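Local coordinates for protein phospholipase C-beta (PLC-beta) (Sepia officinalis, PDB 3QR0) that belongs to the phospholipase C-beta family, multidomain proteins that join a PH domain, EF-hand modules, a calcium-bearing TIM-barrel-type core and a C2 domain, at residues L306-R318 / R734-V748. Residues are numbered along the deposited sequence; the frame is centred on the assembly and turned at random.
Sequences LMCEENNLTPMHR and RVMPLDGIKPGYRHV. With GOL (glycerol), chain D.
Arg734 opens the C2-domain side of this interface, where two beta-sandwich strands and their connecting loop pack on the chain leaving the EF-hand-like helix 299-307. Its NH2 edge lies 2.9 Å from Thr314 OG1, which is hydrogen-bonded to Asn148 OD1, while NH1 is hydrogen-bonded to Pro749 O. Leu313 covers one guanidinium face with CD2; its CD1 meets Met736 CG, and CD2 continues onto Val748 CG1. At the type II turn Leu738-Ile741, Arg318 and Asp739 form a long salt bridge of charges alone, because OD1 lies well outside the guanidinium plane. Gly740 O rests against Pro315 CG. Lys742, extended beyond CG, sends NZ to Asn312 O at 2.7 Å, almost in line with the carbonyl bond. The Asn311 amide spans both segments, its ND2 giving nearly straight bonds to Leu306 O and to Tyr745 O (3.0 Å, 176°). Arg746 bends at chi2 (-72°) and curls back to Pro743 O, met side-on by NE and NH2; Lys742 CB covers one guanidinium face, Asn311 OD1 the opposite one without a hydrogen bond, and NH1 bonds Asn311 O weakly (3.0 Å). His747 carries Met307 CG over its ring face, 3.8 Å from the centroid, and its ND1 reaches Leu306 O at 3.0 Å from above the carbonyl plane, on the face opposite Asn311 ND2.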
loop_
_atom_site.group_PDB
_atom_site.type_symbol
_atom_site.label_atom_id
_atom_site.label_comp_id
_atom_site.label_asym_id
_atom_site.label_seq_id
_atom_site.Cartn_x
_atom_site.Cartn_y
_atom_site.Cartn_z
ATOM N N LEU A 306 -15.941 -6.543 -18.215
ATOM C CA LEU A 306 -15.175 -5.348 -17.872
ATOM C C LEU A 306 -14.968 -5.223 -16.373
ATOM O O LEU A 306 -13.977 -4.641 -15.933
ATOM C CB LEU A 306 -15.848 -4.091 -18.414
ATOM C CG LEU A 306 -15.822 -3.885 -19.932
ATOM C CD1 LEU A 306 -16.762 -2.743 -20.301
ATOM C CD2 LEU A 306 -14.409 -3.615 -20.428
ATOM N N MET A 307 -15.895 -5.795 -15.605
ATOM C CA MET A 307 -15.859 -5.754 -14.149
ATOM C C MET A 307 -15.234 -6.992 -13.518
ATOM O O MET A 307 -15.009 -6.994 -12.321
ATOM C CB MET A 307 -17.282 -5.642 -13.597
ATOM C CG MET A 307 -18.009 -4.358 -13.925
ATOM S SD MET A 307 -19.769 -4.516 -13.567
ATOM C CE MET A 307 -19.757 -4.716 -11.783
ATOM N N CYS A 308 -14.992 -8.046 -14.298
ATOM C CA CYS A 308 -14.559 -9.331 -13.730
ATOM C C CYS A 308 -13.043 -9.426 -13.613
ATOM O O CYS A 308 -12.320 -8.544 -14.070
ATOM C CB CYS A 308 -15.121 -10.509 -14.535
ATOM S SG CYS A 308 -14.224 -10.930 -16.036
ATOM N N GLU A 309 -12.567 -10.502 -12.990
ATOM C CA GLU A 309 -11.131 -10.695 -12.759
ATOM C C GLU A 309 -10.303 -10.772 -14.045
ATOM O O GLU A 309 -9.139 -10.377 -14.048
ATOM C CB GLU A 309 -10.870 -11.943 -11.900
ATOM C CG GLU A 309 -11.232 -11.773 -10.426
ATOM C CD GLU A 309 -10.640 -10.505 -9.833
ATOM O OE1 GLU A 309 -9.393 -10.355 -9.858
ATOM O OE2 GLU A 309 -11.427 -9.651 -9.366
ATOM N N GLU A 310 -10.895 -11.276 -15.126
ATOM C CA GLU A 310 -10.208 -11.345 -16.417
ATOM C C GLU A 310 -9.729 -9.965 -16.879
ATOM O O GLU A 310 -8.694 -9.861 -17.549
ATOM C CB GLU A 310 -11.129 -11.934 -17.486
ATOM C CG GLU A 310 -10.411 -12.415 -18.743
ATOM C CD GLU A 310 -9.575 -13.664 -18.505
ATOM O OE1 GLU A 310 -10.022 -14.547 -17.738
ATOM O OE2 GLU A 310 -8.475 -13.758 -19.089
ATOM N N ASN A 311 -10.484 -8.924 -16.521
ATOM C CA ASN A 311 -10.145 -7.545 -16.872
ATOM C C ASN A 311 -9.538 -6.737 -15.723
ATOM O O ASN A 311 -9.486 -5.510 -15.793
ATOM C CB ASN A 311 -11.382 -6.808 -17.407
ATOM C CG ASN A 311 -11.010 -5.590 -18.249
ATOM O OD1 ASN A 311 -10.109 -5.663 -19.082
ATOM N ND2 ASN A 311 -11.686 -4.464 -18.015
ATOM N N ASN A 312 -9.064 -7.419 -14.682
ATOM C CA ASN A 312 -8.398 -6.754 -13.556
ATOM C C ASN A 312 -7.224 -5.906 -14.051
ATOM O O ASN A 312 -6.373 -6.381 -14.813
ATOM C CB ASN A 312 -7.929 -7.793 -12.518
ATOM C CG ASN A 312 -7.630 -7.179 -11.143
ATOM O OD1 ASN A 312 -6.960 -6.159 -11.037
ATOM N ND2 ASN A 312 -8.113 -7.822 -10.090
ATOM N N LEU A 313 -7.190 -4.645 -13.628
ATOM C CA LEU A 313 -6.131 -3.728 -14.046
ATOM C C LEU A 313 -4.760 -4.122 -13.482
ATOM O O LEU A 313 -3.734 -3.818 -14.076
ATOM C CB LEU A 313 -6.477 -2.283 -13.656
ATOM C CG LEU A 313 -6.188 -1.840 -12.220
ATOM C CD1 LEU A 313 -4.704 -1.510 -12.027
ATOM C CD2 LEU A 313 -7.035 -0.635 -11.863
ATOM N N THR A 314 -4.750 -4.808 -12.340
ATOM C CA THR A 314 -3.503 -5.162 -11.664
ATOM C C THR A 314 -2.737 -6.257 -12.419
ATOM O O THR A 314 -3.289 -7.330 -12.665
ATOM C CB THR A 314 -3.776 -5.644 -10.228
ATOM O OG1 THR A 314 -4.481 -4.624 -9.509
ATOM C CG2 THR A 314 -2.467 -5.972 -9.503
ATOM N N PRO A 315 -1.471 -5.980 -12.805
ATOM C CA PRO A 315 -0.629 -7.003 -13.443
ATOM C C PRO A 315 -0.176 -8.037 -12.418
ATOM O O PRO A 315 0.640 -7.737 -11.543
ATOM C CB PRO A 315 0.553 -6.208 -14.002
ATOM C CG PRO A 315 0.581 -4.937 -13.223
ATOM C CD PRO A 315 -0.798 -4.669 -12.727
ATOM N N MET A 316 -0.721 -9.241 -12.526
ATOM C CA MET A 316 -0.516 -10.265 -11.503
ATOM C C MET A 316 0.949 -10.689 -11.371
ATOM O O MET A 316 1.405 -10.957 -10.264
ATOM C CB MET A 316 -1.426 -11.475 -11.758
ATOM C CG MET A 316 -2.902 -11.177 -11.501
ATOM S SD MET A 316 -3.242 -10.757 -9.765
ATOM C CE MET A 316 -4.734 -9.766 -9.922
ATOM N N HIS A 317 1.683 -10.709 -12.485
ATOM C CA HIS A 317 3.109 -11.053 -12.460
ATOM C C HIS A 317 3.941 -10.032 -11.661
ATOM O O HIS A 317 4.993 -10.378 -11.121
ATOM C CB HIS A 317 3.671 -11.240 -13.889
ATOM C CG HIS A 317 3.802 -9.968 -14.672
ATOM N ND1 HIS A 317 2.729 -9.358 -15.290
ATOM C CD2 HIS A 317 4.880 -9.190 -14.936
ATOM C CE1 HIS A 317 3.140 -8.258 -15.896
ATOM N NE2 HIS A 317 4.441 -8.131 -15.696
ATOM N N ARG A 318 3.464 -8.788 -11.582
ATOM C CA ARG A 318 4.108 -7.755 -10.763
ATOM C C ARG A 318 3.619 -7.766 -9.314
ATOM O O ARG A 318 4.390 -7.483 -8.403
ATOM C CB ARG A 318 3.877 -6.363 -11.357
ATOM C CG ARG A 318 4.688 -6.075 -12.612
ATOM C CD ARG A 318 4.906 -4.566 -12.812
ATOM N NE ARG A 318 5.790 -3.967 -11.798
ATOM C CZ ARG A 318 5.422 -3.102 -10.841
ATOM N NH1 ARG A 318 4.159 -2.687 -10.710
ATOM N NH2 ARG A 318 6.336 -2.638 -9.991
ATOM N N ARG A 734 -5.931 5.751 -6.747
ATOM C CA ARG A 734 -5.282 4.530 -7.209
ATOM C C ARG A 734 -3.983 4.875 -7.930
ATOM O O ARG A 734 -3.982 5.705 -8.836
ATOM C CB ARG A 734 -6.215 3.740 -8.131
ATOM C CG ARG A 734 -5.722 2.339 -8.485
ATOM C CD ARG A 734 -5.688 1.419 -7.276
ATOM N NE ARG A 734 -5.185 0.094 -7.639
ATOM C CZ ARG A 734 -5.940 -0.956 -7.957
ATOM N NH1 ARG A 734 -7.271 -0.883 -7.940
ATOM N NH2 ARG A 734 -5.352 -2.102 -8.281
ATOM N N VAL A 735 -2.888 4.237 -7.510
ATOM C CA VAL A 735 -1.579 4.419 -8.124
ATOM C C VAL A 735 -1.315 3.253 -9.076
ATOM O O VAL A 735 -1.454 2.090 -8.694
ATOM C CB VAL A 735 -0.470 4.495 -7.048
ATOM C CG1 VAL A 735 0.915 4.511 -7.683
ATOM C CG2 VAL A 735 -0.656 5.735 -6.181
ATOM N N MET A 736 -0.952 3.577 -10.314
ATOM C CA MET A 736 -0.692 2.585 -11.345
ATOM C C MET A 736 0.703 2.820 -11.935
ATOM O O MET A 736 0.886 3.716 -12.750
ATOM C CB MET A 736 -1.752 2.689 -12.441
ATOM C CG MET A 736 -3.146 2.266 -11.992
ATOM S SD MET A 736 -4.398 2.604 -13.246
ATOM C CE MET A 736 -4.543 4.381 -13.091
ATOM N N PRO A 737 1.700 2.029 -11.504
ATOM C CA PRO A 737 3.039 2.154 -12.092
ATOM C C PRO A 737 2.998 1.867 -13.588
ATOM O O PRO A 737 2.279 0.962 -14.008
ATOM C CB PRO A 737 3.843 1.080 -11.352
ATOM C CG PRO A 737 3.093 0.855 -10.084
ATOM C CD PRO A 737 1.662 0.991 -10.462
ATOM N N LEU A 738 3.740 2.635 -14.384
ATOM C CA LEU A 738 3.718 2.467 -15.841
ATOM C C LEU A 738 4.434 1.192 -16.272
ATOM O O LEU A 738 4.176 0.679 -17.357
ATOM C CB LEU A 738 4.330 3.667 -16.561
ATOM C CG LEU A 738 3.728 5.049 -16.309
ATOM C CD1 LEU A 738 4.228 6.016 -17.378
ATOM C CD2 LEU A 738 2.202 5.017 -16.270
ATOM N N ASP A 739 5.341 0.701 -15.429
ATOM C CA ASP A 739 5.916 -0.632 -15.599
ATOM C C ASP A 739 4.790 -1.651 -15.387
ATOM O O ASP A 739 4.363 -1.886 -14.263
ATOM C CB ASP A 739 7.057 -0.846 -14.591
ATOM C CG ASP A 739 7.727 -2.215 -14.716
ATOM O OD1 ASP A 739 8.481 -2.582 -13.781
ATOM O OD2 ASP A 739 7.516 -2.925 -15.726
ATOM N N GLY A 740 4.296 -2.222 -16.479
ATOM C CA GLY A 740 3.243 -3.237 -16.412
ATOM C C GLY A 740 1.813 -2.720 -16.448
ATOM O O GLY A 740 0.876 -3.511 -16.330
ATOM N N ILE A 741 1.620 -1.412 -16.624
ATOM C CA ILE A 741 0.265 -0.869 -16.711
ATOM C C ILE A 741 -0.503 -1.545 -17.857
ATOM O O ILE A 741 0.063 -1.844 -18.916
ATOM C CB ILE A 741 0.238 0.681 -16.875
ATOM C CG1 ILE A 741 -1.179 1.218 -16.616
ATOM C CG2 ILE A 741 0.750 1.096 -18.251
ATOM C CD1 ILE A 741 -1.261 2.724 -16.511
ATOM N N LYS A 742 -1.784 -1.803 -17.622
ATOM C CA LYS A 742 -2.635 -2.465 -18.599
ATOM C C LYS A 742 -3.570 -1.440 -19.215
ATOM O O LYS A 742 -4.324 -0.790 -18.491
ATOM C CB LYS A 742 -3.479 -3.535 -17.927
ATOM C CG LYS A 742 -2.724 -4.690 -17.323
ATOM C CD LYS A 742 -3.735 -5.743 -16.944
ATOM C CE LYS A 742 -3.164 -6.871 -16.155
ATOM N NZ LYS A 742 -4.262 -7.803 -15.846
ATOM N N PRO A 743 -3.545 -1.298 -20.550
ATOM C CA PRO A 743 -4.367 -0.283 -21.201
ATOM C C PRO A 743 -5.814 -0.725 -21.433
ATOM O O PRO A 743 -6.215 -1.816 -21.018
ATOM C CB PRO A 743 -3.652 -0.082 -22.536
ATOM C CG PRO A 743 -3.105 -1.424 -22.848
ATOM C CD PRO A 743 -2.727 -2.042 -21.528
ATOM N N GLY A 744 -6.585 0.142 -22.079
ATOM C CA GLY A 744 -7.946 -0.165 -22.495
ATOM C C GLY A 744 -8.995 0.312 -21.517
ATOM O O GLY A 744 -8.726 1.164 -20.667
ATOM N N TYR A 745 -10.196 -0.247 -21.641
ATOM C CA TYR A 745 -11.281 0.049 -20.719
ATOM C C TYR A 745 -11.069 -0.710 -19.418
ATOM O O TYR A 745 -10.991 -1.941 -19.411
ATOM C CB TYR A 745 -12.635 -0.311 -21.327
ATOM C CG TYR A 745 -13.049 0.597 -22.460
ATOM C CD1 TYR A 745 -13.107 0.127 -23.771
ATOM C CD2 TYR A 745 -13.376 1.933 -22.225
ATOM C CE1 TYR A 745 -13.483 0.961 -24.815
ATOM C CE2 TYR A 745 -13.754 2.776 -23.268
ATOM C CZ TYR A 745 -13.801 2.281 -24.556
ATOM O OH TYR A 745 -14.177 3.094 -25.587
ATOM N N ARG A 746 -10.959 0.031 -18.321
ATOM C CA ARG A 746 -10.676 -0.568 -17.022
ATOM C C ARG A 746 -11.551 0.024 -15.939
ATOM O O ARG A 746 -11.741 1.238 -15.889
ATOM C CB ARG A 746 -9.208 -0.335 -16.640
ATOM C CG ARG A 746 -8.196 -0.942 -17.584
ATOM C CD ARG A 746 -8.129 -2.466 -17.499
ATOM N NE ARG A 746 -7.323 -2.996 -18.594
ATOM C CZ ARG A 746 -6.992 -4.271 -18.765
ATOM N NH1 ARG A 746 -7.377 -5.198 -17.897
ATOM N NH2 ARG A 746 -6.257 -4.617 -19.816
ATOM N N HIS A 747 -12.088 -0.833 -15.074
ATOM C CA HIS A 747 -12.570 -0.379 -13.776
ATOM C C HIS A 747 -11.376 -0.260 -12.849
ATOM O O HIS A 747 -10.471 -1.097 -12.864
ATOM C CB HIS A 747 -13.613 -1.326 -13.189
ATOM C CG HIS A 747 -14.916 -1.294 -13.917
ATOM N ND1 HIS A 747 -15.161 -2.068 -15.031
ATOM C CD2 HIS A 747 -16.038 -0.567 -13.707
ATOM C CE1 HIS A 747 -16.383 -1.825 -15.471
ATOM N NE2 HIS A 747 -16.937 -0.921 -14.686
ATOM N N VAL A 748 -11.385 0.789 -12.037
ATOM C CA VAL A 748 -10.279 1.113 -11.153
ATOM C C VAL A 748 -10.819 1.226 -9.728
ATOM O O VAL A 748 -11.205 2.314 -9.301
ATOM C CB VAL A 748 -9.623 2.449 -11.582
ATOM C CG1 VAL A 748 -8.372 2.729 -10.754
ATOM C CG2 VAL A 748 -9.286 2.428 -13.065
HETATM C C1 GOL D . -7.589 -8.527 -20.419
HETATM O O1 GOL D . -8.209 -7.263 -20.540
HETATM C C2 GOL D . -6.384 -8.415 -19.486
HETATM O O2 GOL D . -5.492 -7.456 -20.007
HETATM C C3 GOL D . -5.674 -9.759 -19.349
HETATM O O3 GOL D . -4.662 -9.672 -18.368
HETATM O O HOH W 1 -10.891 -3.400 -14.808
HETATM O O HOH W 2 -7.592 -3.961 -9.369
HETATM O O HOH W 3 -2.559 -1.616 -14.834
HETATM O O HOH W 4 -9.297 -3.700 -11.710
HETATM O O HOH W 5 -2.466 -9.840 -15.044
#